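Local coordinates for alcohol oxidase (Myceliophthora thermophila, PDB 6F74), which binds FAD and probably catalyses the oxygen-dependent oxidation of alcohol-type substrates, as a flavoprotein oxidase of the vanillyl-alcohol oxidase (VAO) type, at residues A[136-141]-A[171-176]; A[149-154]-A[575-580]; A[264-269]-A[296-301]. All blocks are in the same frame, centred on the assembly; numbering follows the deposited sequence.

Contact 1 (A[136-141]-A[171-176]); sequences EDITLT and LELWLH
Ile-138 and Thr-141, one helical turn apart on helix 135-147, pack on Leu-171, Leu-173 and Leu-175 in the alpha/beta layer of the VAO-type FAD-binding domain. The helix lies on the mixed four-stranded sheet, its axis 9.5 Å from that of strand 171-174 and nearly antiparallel to it, at 161°.

The contact between them is apolar throughout. Leu-173 holds the middle: its CG stands anti to the backbone N (chi1 177°), and its two methyls part between the helical residues. CD2 meets Ile-138 CG2 at 3.9 Å, whereas CD1 lies 4.0 Å from Thr-141 CB. The Ile-138 side chain crosses both Leu-173 and Leu-175 at about a right angle, and its other branch ends with CD1 3.8 Å from Leu-175 CD2. Thr-141 turns its methyl to the strand, CG2 reaching Leu-171 CD2 at 4.1 Å. Ile-296 packs against Ile-138, Leu-173 and Leu-175, and Leu-175 also touches the bound FAD, so the layer borders the cofactor pocket.

The polar bonds lie beside this apolar surface. Asp-137 OD2 forms a salt bridge with Lys-56. The buried Thr-141 hydroxyl turns back into its own helix, OG1 donating to Asp-137 O at 2.7 Å; that carbonyl also accepts from Thr-141 N, and the two donors reach it from opposite faces of its plane.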
loop_
_atom_site.group_PDB
_atom_site.type_symbol
_atom_site.label_atom_id
_atom_site.label_comp_id
_atom_site.label_asym_id
_atom_site.label_seq_id
_atom_site.Cartn_x
_atom_site.Cartn_y
_atom_site.Cartn_z
ATOM N N GLU A 136 -16.889 -21.734 -2.699
ATOM C CA GLU A 136 -16.596 -23.145 -2.550
ATOM C C GLU A 136 -15.077 -23.320 -2.784
ATOM O O GLU A 136 -14.407 -23.970 -2.012
ATOM C CB GLU A 136 -17.418 -23.999 -3.507
ATOM C CG GLU A 136 -18.923 -24.074 -3.171
ATOM C CD GLU A 136 -19.646 -22.750 -3.350
ATOM O OE1 GLU A 136 -19.403 -22.007 -4.300
ATOM O OE2 GLU A 136 -20.463 -22.378 -2.504
ATOM N N ASP A 137 -14.556 -22.700 -3.840
ATOM C CA ASP A 137 -13.111 -22.658 -4.093
ATOM C C ASP A 137 -12.332 -22.247 -2.854
ATOM O O ASP A 137 -11.344 -22.880 -2.487
ATOM C CB ASP A 137 -12.756 -21.663 -5.203
ATOM C CG ASP A 137 -13.291 -22.080 -6.569
ATOM O OD1 ASP A 137 -13.647 -23.241 -6.756
ATOM O OD2 ASP A 137 -13.331 -21.218 -7.479
ATOM N N ILE A 138 -12.814 -21.194 -2.206
ATOM C CA ILE A 138 -12.127 -20.601 -1.074
ATOM C C ILE A 138 -12.196 -21.562 0.116
ATOM O O ILE A 138 -11.175 -21.782 0.801
ATOM C CB ILE A 138 -12.742 -19.255 -0.649
ATOM C CG1 ILE A 138 -12.670 -18.227 -1.777
ATOM C CG2 ILE A 138 -12.039 -18.698 0.598
ATOM C CD1 ILE A 138 -13.290 -16.896 -1.419
ATOM N N THR A 139 -13.396 -22.081 0.386
ATOM C CA THR A 139 -13.590 -23.047 1.463
ATOM C C THR A 139 -12.643 -24.259 1.271
ATOM O O THR A 139 -11.984 -24.682 2.221
ATOM C CB THR A 139 -15.058 -23.528 1.548
ATOM O OG1 THR A 139 -15.893 -22.449 1.983
ATOM C CG2 THR A 139 -15.237 -24.693 2.539
ATOM N N LEU A 140 -12.591 -24.793 0.053
ATOM C CA LEU A 140 -11.777 -25.972 -0.230
ATOM C C LEU A 140 -10.257 -25.693 -0.089
ATOM O O LEU A 140 -9.494 -26.560 0.361
ATOM C CB LEU A 140 -12.074 -26.533 -1.629
ATOM C CG LEU A 140 -13.435 -27.191 -1.874
ATOM C CD1 LEU A 140 -13.775 -27.215 -3.361
ATOM C CD2 LEU A 140 -13.468 -28.609 -1.285
ATOM N N THR A 141 -9.844 -24.481 -0.450
ATOM C CA THR A 141 -8.453 -24.098 -0.362
ATOM C C THR A 141 -8.048 -23.943 1.089
ATOM O O THR A 141 -7.058 -24.531 1.516
ATOM C CB THR A 141 -8.178 -22.828 -1.170
ATOM O OG1 THR A 141 -8.636 -23.038 -2.489
ATOM C CG2 THR A 141 -6.666 -22.464 -1.183
ATOM N N LEU A 171 0.708 -22.337 -0.252
ATOM C CA LEU A 171 -0.447 -22.517 -1.129
ATOM C C LEU A 171 -1.148 -21.175 -1.177
ATOM O O LEU A 171 -1.640 -20.692 -0.147
ATOM C CB LEU A 171 -1.368 -23.603 -0.588
ATOM C CG LEU A 171 -2.720 -23.815 -1.273
ATOM C CD1 LEU A 171 -2.583 -24.048 -2.790
ATOM C CD2 LEU A 171 -3.424 -24.992 -0.641
ATOM N N GLU A 172 -1.179 -20.549 -2.353
ATOM C CA GLU A 172 -1.806 -19.243 -2.487
ATOM C C GLU A 172 -3.323 -19.336 -2.737
ATOM O O GLU A 172 -3.770 -19.984 -3.665
ATOM C CB GLU A 172 -1.141 -18.440 -3.593
ATOM C CG GLU A 172 -1.639 -17.006 -3.699
ATOM C CD GLU A 172 -1.020 -16.256 -4.842
ATOM O OE1 GLU A 172 -1.470 -16.467 -5.965
ATOM O OE2 GLU A 172 -0.112 -15.420 -4.610
ATOM N N LEU A 173 -4.100 -18.678 -1.887
ATOM C CA LEU A 173 -5.478 -18.368 -2.186
ATOM C C LEU A 173 -5.484 -17.101 -3.002
ATOM O O LEU A 173 -5.364 -15.989 -2.444
ATOM C CB LEU A 173 -6.270 -18.186 -0.891
ATOM C CG LEU A 173 -7.737 -17.775 -1.077
ATOM C CD1 LEU A 173 -8.536 -18.853 -1.792
ATOM C CD2 LEU A 173 -8.304 -17.472 0.288
ATOM N N TRP A 174 -5.602 -17.255 -4.317
ATOM C CA TRP A 174 -5.642 -16.109 -5.253
ATOM C C TRP A 174 -7.093 -15.675 -5.510
ATOM O O TRP A 174 -7.890 -16.417 -6.081
ATOM C CB TRP A 174 -4.964 -16.518 -6.553
ATOM C CG TRP A 174 -4.666 -15.413 -7.517
ATOM C CD1 TRP A 174 -4.361 -14.098 -7.223
ATOM C CD2 TRP A 174 -4.611 -15.526 -8.932
ATOM N NE1 TRP A 174 -4.135 -13.399 -8.388
ATOM C CE2 TRP A 174 -4.276 -14.252 -9.450
ATOM C CE3 TRP A 174 -4.792 -16.584 -9.820
ATOM C CZ2 TRP A 174 -4.118 -14.013 -10.820
ATOM C CZ3 TRP A 174 -4.646 -16.349 -11.191
ATOM C CH2 TRP A 174 -4.314 -15.064 -11.671
ATOM N N LEU A 175 -7.430 -14.460 -5.073
ATOM C CA LEU A 175 -8.807 -13.966 -5.099
ATOM C C LEU A 175 -9.140 -13.090 -6.292
ATOM O O LEU A 175 -10.244 -12.565 -6.381
ATOM C CB LEU A 175 -9.091 -13.241 -3.790
ATOM C CG LEU A 175 -8.991 -14.163 -2.559
ATOM C CD1 LEU A 175 -9.078 -13.317 -1.296
ATOM C CD2 LEU A 175 -10.068 -15.245 -2.560
ATOM N N HIS A 176 -8.220 -12.971 -7.241
ATOM C CA HIS A 176 -8.342 -11.991 -8.340
ATOM C C HIS A 176 -9.593 -12.201 -9.205
ATOM O O HIS A 176 -10.152 -11.253 -9.713
ATOM C CB HIS A 176 -7.060 -12.006 -9.159
ATOM C CG HIS A 176 -7.017 -10.999 -10.259
ATOM N ND1 HIS A 176 -6.921 -11.356 -11.580
ATOM C CD2 HIS A 176 -7.008 -9.649 -10.228
ATOM C CE1 HIS A 176 -6.886 -10.266 -12.323
ATOM N NE2 HIS A 176 -6.898 -9.220 -11.527
#

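Contact 2 (A[149-154]-A[575-580]); sequences NIRLVT and IFFCRT. With FAD (flavin-adenine dinucleotide), chain I.
Arg-151 lays one face of its guanidinium against the edge of the Phe-577 ring. The two planes stand 76° apart, and NH2 lies 3.5 Å from Phe-577 CD2, in the plane of the ring, so the cation meets the ring's rim and not its pi face. An extended chain from CG to NE carries the group there, and the two side chains cross obliquely. Beyond the contact, NH1 makes a salt bridge with Glu-589, which helps to fix the rotation of the guanidinium.

Leu-152 and Phe-576 are arranged differently: they run side by side and point the same way, with Leu-152 CD2 at the ring edge, 3.8 Å from Phe-576 CE1. A looser apolar contact joins the same methyl to Ile-575 CG2, and Leu-142 and Ala-145 of helix 135-147 also pack on Leu-152.

No direct hydrogen bond crosses between the segments; ordered water takes that part. One molecule accepts from Arg-151 NE and donates to Leu-152 O and to Phe-577 O, the last at 2.8 Å. Another accepts from Leu-152 N at 2.8 Å and donates to Ile-575 O at 2.7 Å. A further water connects Arg-151 NH2 with Phe-577 O.

Further along the strand, Thr-154 O accepts a 2.8 Å hydrogen bond from the ribose O2B of FAD, while its CG2 lies 3.7 Å from C4A of the adenine. Cys-578, disulfide-bonded to Cys-581, brings SG near the same ribose. The arrangement is a water-mediated interface between the C-terminal berberine-bridge-enzyme-like region and the FAD-binding domain, at the adenosine end of the cofactor site.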
loop_
_atom_site.group_PDB
_atom_site.type_symbol
_atom_site.label_atom_id
_atom_site.label_comp_id
_atom_site.label_asym_id
_atom_site.label_seq_id
_atom_site.Cartn_x
_atom_site.Cartn_y
_atom_site.Cartn_z
ATOM N N ASN A 149 -1.398 -29.130 6.533
ATOM C CA ASN A 149 -0.499 -28.251 7.273
ATOM C C ASN A 149 0.420 -27.455 6.359
ATOM O O ASN A 149 1.646 -27.371 6.573
ATOM C CB ASN A 149 0.269 -29.084 8.313
ATOM C CG ASN A 149 1.319 -28.285 9.060
ATOM O OD1 ASN A 149 1.056 -27.177 9.533
ATOM N ND2 ASN A 149 2.512 -28.851 9.184
ATOM N N ILE A 150 -0.171 -26.913 5.308
ATOM C CA ILE A 150 0.546 -26.145 4.303
ATOM C C ILE A 150 0.191 -24.677 4.551
ATOM O O ILE A 150 -1.002 -24.340 4.777
ATOM C CB ILE A 150 0.117 -26.555 2.871
ATOM C CG1 ILE A 150 0.505 -27.999 2.591
ATOM C CG2 ILE A 150 0.723 -25.638 1.819
ATOM C CD1 ILE A 150 0.268 -28.451 1.151
ATOM N N ARG A 151 1.201 -23.812 4.443
ATOM C CA ARG A 151 1.045 -22.386 4.680
ATOM C C ARG A 151 0.099 -21.762 3.655
ATOM O O ARG A 151 0.298 -21.917 2.436
ATOM C CB ARG A 151 2.402 -21.656 4.638
ATOM C CG ARG A 151 2.295 -20.146 4.763
ATOM C CD ARG A 151 3.601 -19.424 4.694
ATOM N NE ARG A 151 3.407 -17.978 4.794
ATOM C CZ ARG A 151 4.397 -17.075 4.840
ATOM N NH1 ARG A 151 5.675 -17.468 4.804
ATOM N NH2 ARG A 151 4.117 -15.753 4.920
ATOM N N LEU A 152 -0.938 -21.086 4.151
ATOM C CA LEU A 152 -1.902 -20.433 3.270
ATOM C C LEU A 152 -1.496 -18.987 3.076
ATOM O O LEU A 152 -1.365 -18.247 4.044
ATOM C CB LEU A 152 -3.333 -20.508 3.817
ATOM C CG LEU A 152 -4.427 -19.913 2.918
ATOM C CD1 LEU A 152 -4.610 -20.757 1.670
ATOM C CD2 LEU A 152 -5.736 -19.823 3.665
ATOM N N VAL A 153 -1.328 -18.594 1.816
ATOM C CA VAL A 153 -0.997 -17.241 1.445
ATOM C C VAL A 153 -2.183 -16.630 0.690
ATOM O O VAL A 153 -2.693 -17.208 -0.250
ATOM C CB VAL A 153 0.314 -17.200 0.609
ATOM C CG1 VAL A 153 0.685 -15.769 0.272
ATOM C CG2 VAL A 153 1.469 -17.866 1.382
ATOM N N THR A 154 -2.606 -15.448 1.106
ATOM C CA THR A 154 -3.762 -14.779 0.508
ATOM C C THR A 154 -3.279 -13.635 -0.377
ATOM O O THR A 154 -2.481 -12.821 0.051
ATOM C CB THR A 154 -4.736 -14.278 1.603
ATOM O OG1 THR A 154 -5.196 -15.402 2.379
ATOM C CG2 THR A 154 -5.961 -13.522 0.997
ATOM N N ILE A 575 -3.447 -19.320 10.856
ATOM C CA ILE A 575 -3.602 -19.831 9.526
ATOM C C ILE A 575 -3.321 -18.741 8.500
ATOM O O ILE A 575 -2.872 -19.052 7.389
ATOM C CB ILE A 575 -5.025 -20.455 9.321
ATOM C CG1 ILE A 575 -5.290 -21.577 10.337
ATOM C CG2 ILE A 575 -5.216 -20.985 7.905
ATOM C CD1 ILE A 575 -4.209 -22.641 10.428
ATOM N N PHE A 576 -3.548 -17.475 8.879
ATOM C CA PHE A 576 -3.359 -16.366 7.981
ATOM C C PHE A 576 -2.109 -15.555 8.252
ATOM O O PHE A 576 -2.075 -14.350 7.960
ATOM C CB PHE A 576 -4.604 -15.479 8.008
ATOM C CG PHE A 576 -5.889 -16.226 7.772
ATOM C CD1 PHE A 576 -6.034 -17.024 6.659
ATOM C CD2 PHE A 576 -6.961 -16.080 8.627
ATOM C CE1 PHE A 576 -7.230 -17.700 6.416
ATOM C CE2 PHE A 576 -8.144 -16.774 8.414
ATOM C CZ PHE A 576 -8.286 -17.574 7.291
ATOM N N PHE A 577 -1.070 -16.217 8.763
ATOM C CA PHE A 577 0.217 -15.586 9.017
ATOM C C PHE A 577 0.642 -14.715 7.856
ATOM O O PHE A 577 0.582 -15.143 6.710
ATOM C CB PHE A 577 1.337 -16.594 9.269
ATOM C CG PHE A 577 2.689 -15.954 9.422
ATOM C CD1 PHE A 577 3.112 -15.467 10.672
ATOM C CD2 PHE A 577 3.507 -15.761 8.334
ATOM C CE1 PHE A 577 4.332 -14.849 10.820
ATOM C CE2 PHE A 577 4.730 -15.124 8.469
ATOM C CZ PHE A 577 5.135 -14.660 9.716
ATOM N N CYS A 578 1.027 -13.485 8.157
ATOM C CA CYS A 578 1.797 -12.697 7.219
ATOM C C CYS A 578 2.860 -11.895 7.947
ATOM O O CYS A 578 2.745 -11.587 9.147
ATOM C CB CYS A 578 0.930 -11.821 6.295
ATOM S SG CYS A 578 -0.493 -11.039 7.081
ATOM N N ARG A 579 3.924 -11.635 7.200
ATOM C CA ARG A 579 5.113 -10.911 7.659
ATOM C C ARG A 579 4.747 -9.507 8.190
ATOM O O ARG A 579 4.100 -8.769 7.490
ATOM C CB ARG A 579 6.046 -10.778 6.439
ATOM C CG ARG A 579 7.415 -10.384 6.828
ATOM C CD ARG A 579 8.362 -10.291 5.649
ATOM N NE ARG A 579 9.452 -9.442 6.135
ATOM C CZ ARG A 579 9.484 -8.110 6.059
ATOM N NH1 ARG A 579 8.524 -7.393 5.430
ATOM N NH2 ARG A 579 10.509 -7.489 6.599
ATOM N N THR A 580 5.164 -9.178 9.415
ATOM C CA THR A 580 4.826 -7.917 10.102
ATOM C C THR A 580 3.361 -7.783 10.529
ATOM O O THR A 580 3.025 -6.809 11.212
ATOM C CB THR A 580 5.164 -6.603 9.314
ATOM O OG1 THR A 580 4.227 -6.372 8.250
ATOM C CG2 THR A 580 6.592 -6.581 8.797
HETATM P PA FAD I . -2.127 -7.953 -1.983
HETATM O O1A FAD I . -0.626 -8.127 -2.200
HETATM O O2A FAD I . -3.025 -8.803 -2.825
HETATM O O5B FAD I . -2.406 -8.208 -0.450
HETATM C C5B FAD I . -1.857 -7.340 0.503
HETATM C C4B FAD I . -2.016 -7.959 1.881
HETATM O O4B FAD I . -3.408 -8.043 2.134
HETATM C C3B FAD I . -1.490 -9.362 2.048
HETATM O O3B FAD I . -1.134 -9.521 3.427
HETATM C C2B FAD I . -2.686 -10.245 1.792
HETATM O O2B FAD I . -2.704 -11.475 2.527
HETATM C C1B FAD I . -3.816 -9.393 2.303
HETATM N N9A FAD I . -5.108 -9.556 1.630
HETATM C C8A FAD I . -5.413 -9.184 0.379
HETATM N N7A FAD I . -6.704 -9.449 0.100
HETATM C C5A FAD I . -7.228 -9.987 1.197
HETATM C C6A FAD I . -8.561 -10.475 1.552
HETATM N N6A FAD I . -9.524 -10.395 0.606
HETATM N N1A FAD I . -8.732 -10.985 2.800
HETATM C C2A FAD I . -7.710 -11.032 3.693
HETATM N N3A FAD I . -6.457 -10.575 3.435
HETATM C C4A FAD I . -6.182 -10.049 2.213
HETATM N N1 FAD I . -1.686 2.523 -1.145
HETATM C C2 FAD I . -2.262 3.705 -0.827
HETATM O O2 FAD I . -2.634 3.896 0.359
HETATM N N3 FAD I . -2.473 4.669 -1.746
HETATM C C4 FAD I . -2.095 4.538 -3.029
HETATM O O4 FAD I . -2.275 5.441 -3.874
HETATM C C4X FAD I . -1.441 3.284 -3.456
HETATM N N5 FAD I . -1.032 3.099 -4.728
HETATM C C5X FAD I . -0.442 1.933 -5.091
HETATM C C6 FAD I . -0.043 1.751 -6.415
HETATM C C7 FAD I . 0.545 0.573 -6.841
HETATM C C7M FAD I . 0.937 0.555 -8.298
HETATM C C8 FAD I . 0.746 -0.539 -5.870
HETATM C C8M FAD I . 1.341 -1.884 -6.264
HETATM C C9 FAD I . 0.372 -0.354 -4.543
HETATM C C9A FAD I . -0.228 0.837 -4.098
HETATM N N10 FAD I . -0.653 1.049 -2.758
HETATM C C10 FAD I . -1.255 2.266 -2.411
HETATM C "C1'" FAD I . -0.410 0.069 -1.674
HETATM C "C2'" FAD I . -1.498 -0.864 -1.256
HETATM O "O2'" FAD I . -2.342 -0.151 -0.354
HETATM C "C3'" FAD I . -0.886 -2.052 -0.505
HETATM O "O3'" FAD I . 0.182 -2.658 -1.254
HETATM C "C4'" FAD I . -1.933 -3.100 -0.154
HETATM O "O4'" FAD I . -1.313 -4.177 0.555
HETATM C "C5'" FAD I . -2.638 -3.616 -1.399
HETATM O "O5'" FAD I . -3.616 -4.581 -1.050
HETATM P P FAD I . -3.887 -5.655 -2.181
HETATM O O1P FAD I . -4.104 -4.965 -3.499
HETATM O O2P FAD I . -4.930 -6.575 -1.640
HETATM O O3P FAD I . -2.440 -6.379 -2.222
HETATM O O HOH W 1 0.525 -17.827 5.920
HETATM O O HOH W 2 1.504 -14.637 3.976
HETATM O O HOH W 3 -1.534 -21.317 6.847
#

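Contact 3 (A[264-269]-A[296-301]); sequences QIMLAD and IVLSQH. With FAD (flavin-adenine dinucleotide), chain I.
Gln-264 O is shared by two backbone amides of the opposite strand: Leu-298 N donates to it at 2.9 Å, and Ser-299 N makes a weak bond of 3.4 Å. In return Gln-264 N donates to Ser-299 O from above the carbonyl plane, 38° out of it. Further along, Met-266 and Ile-296 form a hydrogen-bonded pair, with Met-266 N giving to Ile-296 O at 3.0 Å and Ile-296 N to Met-266 O at 2.9 Å. Ile-296 O also receives a CA-H...O contact from Ile-265.

Two residues, Leu-298 and Ser-299, thus face the single Gln-264. This is a classic beta bulge in the antiparallel pairing of strands 260-266 and 296-306, within the second sheet of the FAD-binding domain. Beside it, Ile-265 and Val-297 form a non-hydrogen-bonded pair whose backbone polar groups point outward from the pair. Ile-265 bonds to Val-273 of the next strand. Val-297 reads the Watson-Crick edge of the adenine: its N donates to N1A of FAD at 2.9 Å, nearly straight at 163°, and its O accepts from N6A at 2.9 Å.

The Ser-299 hydroxyl lies between its own backbone N and carbonyl carbon (chi1 79°), which brings OG to 3.4 Å from Gln-264 CB. The Gln-264 chain bends at chi2, and its amide NE2 donates to Thr-274. On the same face as Gln-264, Met-266 CB approaches Leu-298 CD1 at 4.3 Å, with Ile-138 of helix 135-147 packed against both side chains.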
loop_
_atom_site.group_PDB
_atom_site.type_symbol
_atom_site.label_atom_id
_atom_site.label_comp_id
_atom_site.label_asym_id
_atom_site.label_seq_id
_atom_site.Cartn_x
_atom_site.Cartn_y
_atom_site.Cartn_z
ATOM N N GLN A 264 -18.143 -9.170 5.085
ATOM C CA GLN A 264 -18.328 -10.596 5.237
ATOM C C GLN A 264 -16.926 -11.179 5.211
ATOM O O GLN A 264 -16.113 -10.807 4.367
ATOM C CB GLN A 264 -19.154 -11.168 4.094
ATOM C CG GLN A 264 -20.618 -10.715 4.031
ATOM C CD GLN A 264 -21.401 -11.160 5.226
ATOM O OE1 GLN A 264 -21.426 -12.334 5.565
ATOM N NE2 GLN A 264 -22.053 -10.225 5.881
ATOM N N ILE A 265 -16.658 -12.062 6.178
ATOM C CA ILE A 265 -15.344 -12.613 6.401
ATOM C C ILE A 265 -15.459 -14.093 6.718
ATOM O O ILE A 265 -16.265 -14.475 7.582
ATOM C CB ILE A 265 -14.631 -11.921 7.580
ATOM C CG1 ILE A 265 -14.504 -10.412 7.320
ATOM C CG2 ILE A 265 -13.240 -12.508 7.765
ATOM C CD1 ILE A 265 -13.919 -9.613 8.464
ATOM N N MET A 266 -14.654 -14.904 6.030
ATOM C CA MET A 266 -14.517 -16.327 6.327
ATOM C C MET A 266 -13.365 -16.501 7.318
ATOM O O MET A 266 -12.208 -16.153 7.039
ATOM C CB MET A 266 -14.277 -17.135 5.055
ATOM C CG MET A 266 -14.120 -18.642 5.298
ATOM S SD MET A 266 -13.931 -19.676 3.798
ATOM C CE MET A 266 -15.288 -19.081 2.810
ATOM N N LEU A 267 -13.696 -17.033 8.486
ATOM C CA LEU A 267 -12.707 -17.209 9.541
ATOM C C LEU A 267 -11.867 -18.441 9.251
ATOM O O LEU A 267 -12.229 -19.241 8.382
ATOM C CB LEU A 267 -13.398 -17.321 10.910
ATOM C CG LEU A 267 -14.356 -16.197 11.324
ATOM C CD1 LEU A 267 -14.962 -16.470 12.691
ATOM C CD2 LEU A 267 -13.666 -14.850 11.330
ATOM N N ALA A 268 -10.747 -18.596 9.965
ATOM C CA ALA A 268 -9.887 -19.784 9.844
ATOM C C ALA A 268 -10.652 -21.096 10.046
ATOM O O ALA A 268 -10.326 -22.113 9.426
ATOM C CB ALA A 268 -8.752 -19.692 10.853
ATOM N N ASP A 269 -11.661 -21.072 10.911
ATOM C CA ASP A 269 -12.521 -22.245 11.147
ATOM C C ASP A 269 -13.559 -22.488 10.052
ATOM O O ASP A 269 -14.327 -23.418 10.139
ATOM C CB ASP A 269 -13.216 -22.138 12.512
ATOM C CG ASP A 269 -14.226 -20.967 12.584
ATOM O OD1 ASP A 269 -14.621 -20.408 11.536
ATOM O OD2 ASP A 269 -14.621 -20.590 13.696
ATOM N N ILE A 296 -10.465 -14.147 5.950
ATOM C CA ILE A 296 -10.474 -13.868 4.511
ATOM C C ILE A 296 -11.647 -12.942 4.197
ATOM O O ILE A 296 -12.808 -13.343 4.319
ATOM C CB ILE A 296 -10.620 -15.154 3.664
ATOM C CG1 ILE A 296 -9.542 -16.175 4.008
ATOM C CG2 ILE A 296 -10.536 -14.829 2.170
ATOM C CD1 ILE A 296 -9.959 -17.597 3.697
ATOM N N VAL A 297 -11.333 -11.717 3.759
ATOM C CA VAL A 297 -12.359 -10.723 3.489
ATOM C C VAL A 297 -13.010 -11.024 2.129
ATOM O O VAL A 297 -12.368 -10.948 1.071
ATOM C CB VAL A 297 -11.828 -9.290 3.560
ATOM C CG1 VAL A 297 -12.966 -8.296 3.361
ATOM C CG2 VAL A 297 -11.137 -9.036 4.897
ATOM N N LEU A 298 -14.292 -11.391 2.190
ATOM C CA LEU A 298 -15.064 -11.746 1.004
ATOM C C LEU A 298 -15.724 -10.544 0.372
ATOM O O LEU A 298 -15.896 -10.491 -0.850
ATOM C CB LEU A 298 -16.152 -12.769 1.360
ATOM C CG LEU A 298 -15.696 -14.035 2.089
ATOM C CD1 LEU A 298 -16.871 -14.917 2.384
ATOM C CD2 LEU A 298 -14.561 -14.720 1.350
ATOM N N SER A 299 -16.176 -9.616 1.201
ATOM C CA SER A 299 -16.869 -8.437 0.707
ATOM C C SER A 299 -16.773 -7.328 1.738
ATOM O O SER A 299 -16.594 -7.588 2.922
ATOM C CB SER A 299 -18.337 -8.775 0.441
ATOM O OG SER A 299 -19.045 -8.789 1.661
ATOM N N GLN A 300 -16.906 -6.088 1.290
ATOM C CA GLN A 300 -17.125 -4.972 2.215
ATOM C C GLN A 300 -18.191 -4.063 1.629
ATOM O O GLN A 300 -18.446 -4.027 0.411
ATOM C CB GLN A 300 -15.842 -4.147 2.487
ATOM C CG GLN A 300 -14.728 -4.881 3.271
ATOM C CD GLN A 300 -13.408 -4.091 3.398
ATOM O OE1 GLN A 300 -13.117 -3.229 2.573
ATOM N NE2 GLN A 300 -12.636 -4.369 4.449
ATOM N N HIS A 301 -18.833 -3.336 2.528
ATOM C CA HIS A 301 -19.636 -2.193 2.154
ATOM C C HIS A 301 -18.833 -0.945 2.537
ATOM O O HIS A 301 -18.332 -0.879 3.658
ATOM C CB HIS A 301 -20.946 -2.186 2.925
ATOM C CG HIS A 301 -21.930 -3.228 2.500
ATOM N ND1 HIS A 301 -21.656 -4.582 2.496
ATOM C CD2 HIS A 301 -23.230 -3.104 2.149
ATOM C CE1 HIS A 301 -22.748 -5.249 2.137
ATOM N NE2 HIS A 301 -23.716 -4.373 1.910
HETATM P PA FAD I . -2.127 -7.953 -1.983
HETATM O O1A FAD I . -0.626 -8.127 -2.200
HETATM O O2A FAD I . -3.025 -8.803 -2.825
HETATM O O5B FAD I . -2.406 -8.208 -0.450
HETATM C C5B FAD I . -1.857 -7.340 0.503
HETATM C C4B FAD I . -2.016 -7.959 1.881
HETATM O O4B FAD I . -3.408 -8.043 2.134
HETATM C C3B FAD I . -1.490 -9.362 2.048
HETATM O O3B FAD I . -1.134 -9.521 3.427
HETATM C C2B FAD I . -2.686 -10.245 1.792
HETATM O O2B FAD I . -2.704 -11.475 2.527
HETATM C C1B FAD I . -3.816 -9.393 2.303
HETATM N N9A FAD I . -5.108 -9.556 1.630
HETATM C C8A FAD I . -5.413 -9.184 0.379
HETATM N N7A FAD I . -6.704 -9.449 0.100
HETATM C C5A FAD I . -7.228 -9.987 1.197
HETATM C C6A FAD I . -8.561 -10.475 1.552
HETATM N N6A FAD I . -9.524 -10.395 0.606
HETATM N N1A FAD I . -8.732 -10.985 2.800
HETATM C C2A FAD I . -7.710 -11.032 3.693
HETATM N N3A FAD I . -6.457 -10.575 3.435
HETATM C C4A FAD I . -6.182 -10.049 2.213
HETATM N N1 FAD I . -1.686 2.523 -1.145
HETATM C C2 FAD I . -2.262 3.705 -0.827
HETATM O O2 FAD I . -2.634 3.896 0.359
HETATM N N3 FAD I . -2.473 4.669 -1.746
HETATM C C4 FAD I . -2.095 4.538 -3.029
HETATM O O4 FAD I . -2.275 5.441 -3.874
HETATM C C4X FAD I . -1.441 3.284 -3.456
HETATM N N5 FAD I . -1.032 3.099 -4.728
HETATM C C5X FAD I . -0.442 1.933 -5.091
HETATM C C6 FAD I . -0.043 1.751 -6.415
HETATM C C7 FAD I . 0.545 0.573 -6.841
HETATM C C7M FAD I . 0.937 0.555 -8.298
HETATM C C8 FAD I . 0.746 -0.539 -5.870
HETATM C C8M FAD I . 1.341 -1.884 -6.264
HETATM C C9 FAD I . 0.372 -0.354 -4.543
HETATM C C9A FAD I . -0.228 0.837 -4.098
HETATM N N10 FAD I . -0.653 1.049 -2.758
HETATM C C10 FAD I . -1.255 2.266 -2.411
HETATM C "C1'" FAD I . -0.410 0.069 -1.674
HETATM C "C2'" FAD I . -1.498 -0.864 -1.256
HETATM O "O2'" FAD I . -2.342 -0.151 -0.354
HETATM C "C3'" FAD I . -0.886 -2.052 -0.505
HETATM O "O3'" FAD I . 0.182 -2.658 -1.254
HETATM C "C4'" FAD I . -1.933 -3.100 -0.154
HETATM O "O4'" FAD I . -1.313 -4.177 0.555
HETATM C "C5'" FAD I . -2.638 -3.616 -1.399
HETATM O "O5'" FAD I . -3.616 -4.581 -1.050
HETATM P P FAD I . -3.887 -5.655 -2.181
HETATM O O1P FAD I . -4.104 -4.965 -3.499
HETATM O O2P FAD I . -4.930 -6.575 -1.640
HETATM O O3P FAD I . -2.440 -6.379 -2.222
#

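Overall arrangement
The three contacts cluster on one side of the chain's centre, with centres 12 to 15 Å apart. Contact 1 closes before contact 3 opens, and contact 2 alternates with contact 1 along the chain while spanning all of contact 3, bringing a late loop back to an early strand. Contacts 1 and 2 share the mixed sheet through neighbouring strands 171-174 and 152-155; contact 3 belongs to the antiparallel sheet. Helix 135-147 packs on both sheets, through Ile-138 in particular, and Ile-296 meets Leu-173 of contact 1 and Phe-576 of contact 2. Contacts 2 and 3 hold the ribose and adenine of one FAD, so the domain core and the C-terminal region meet around the adenosine.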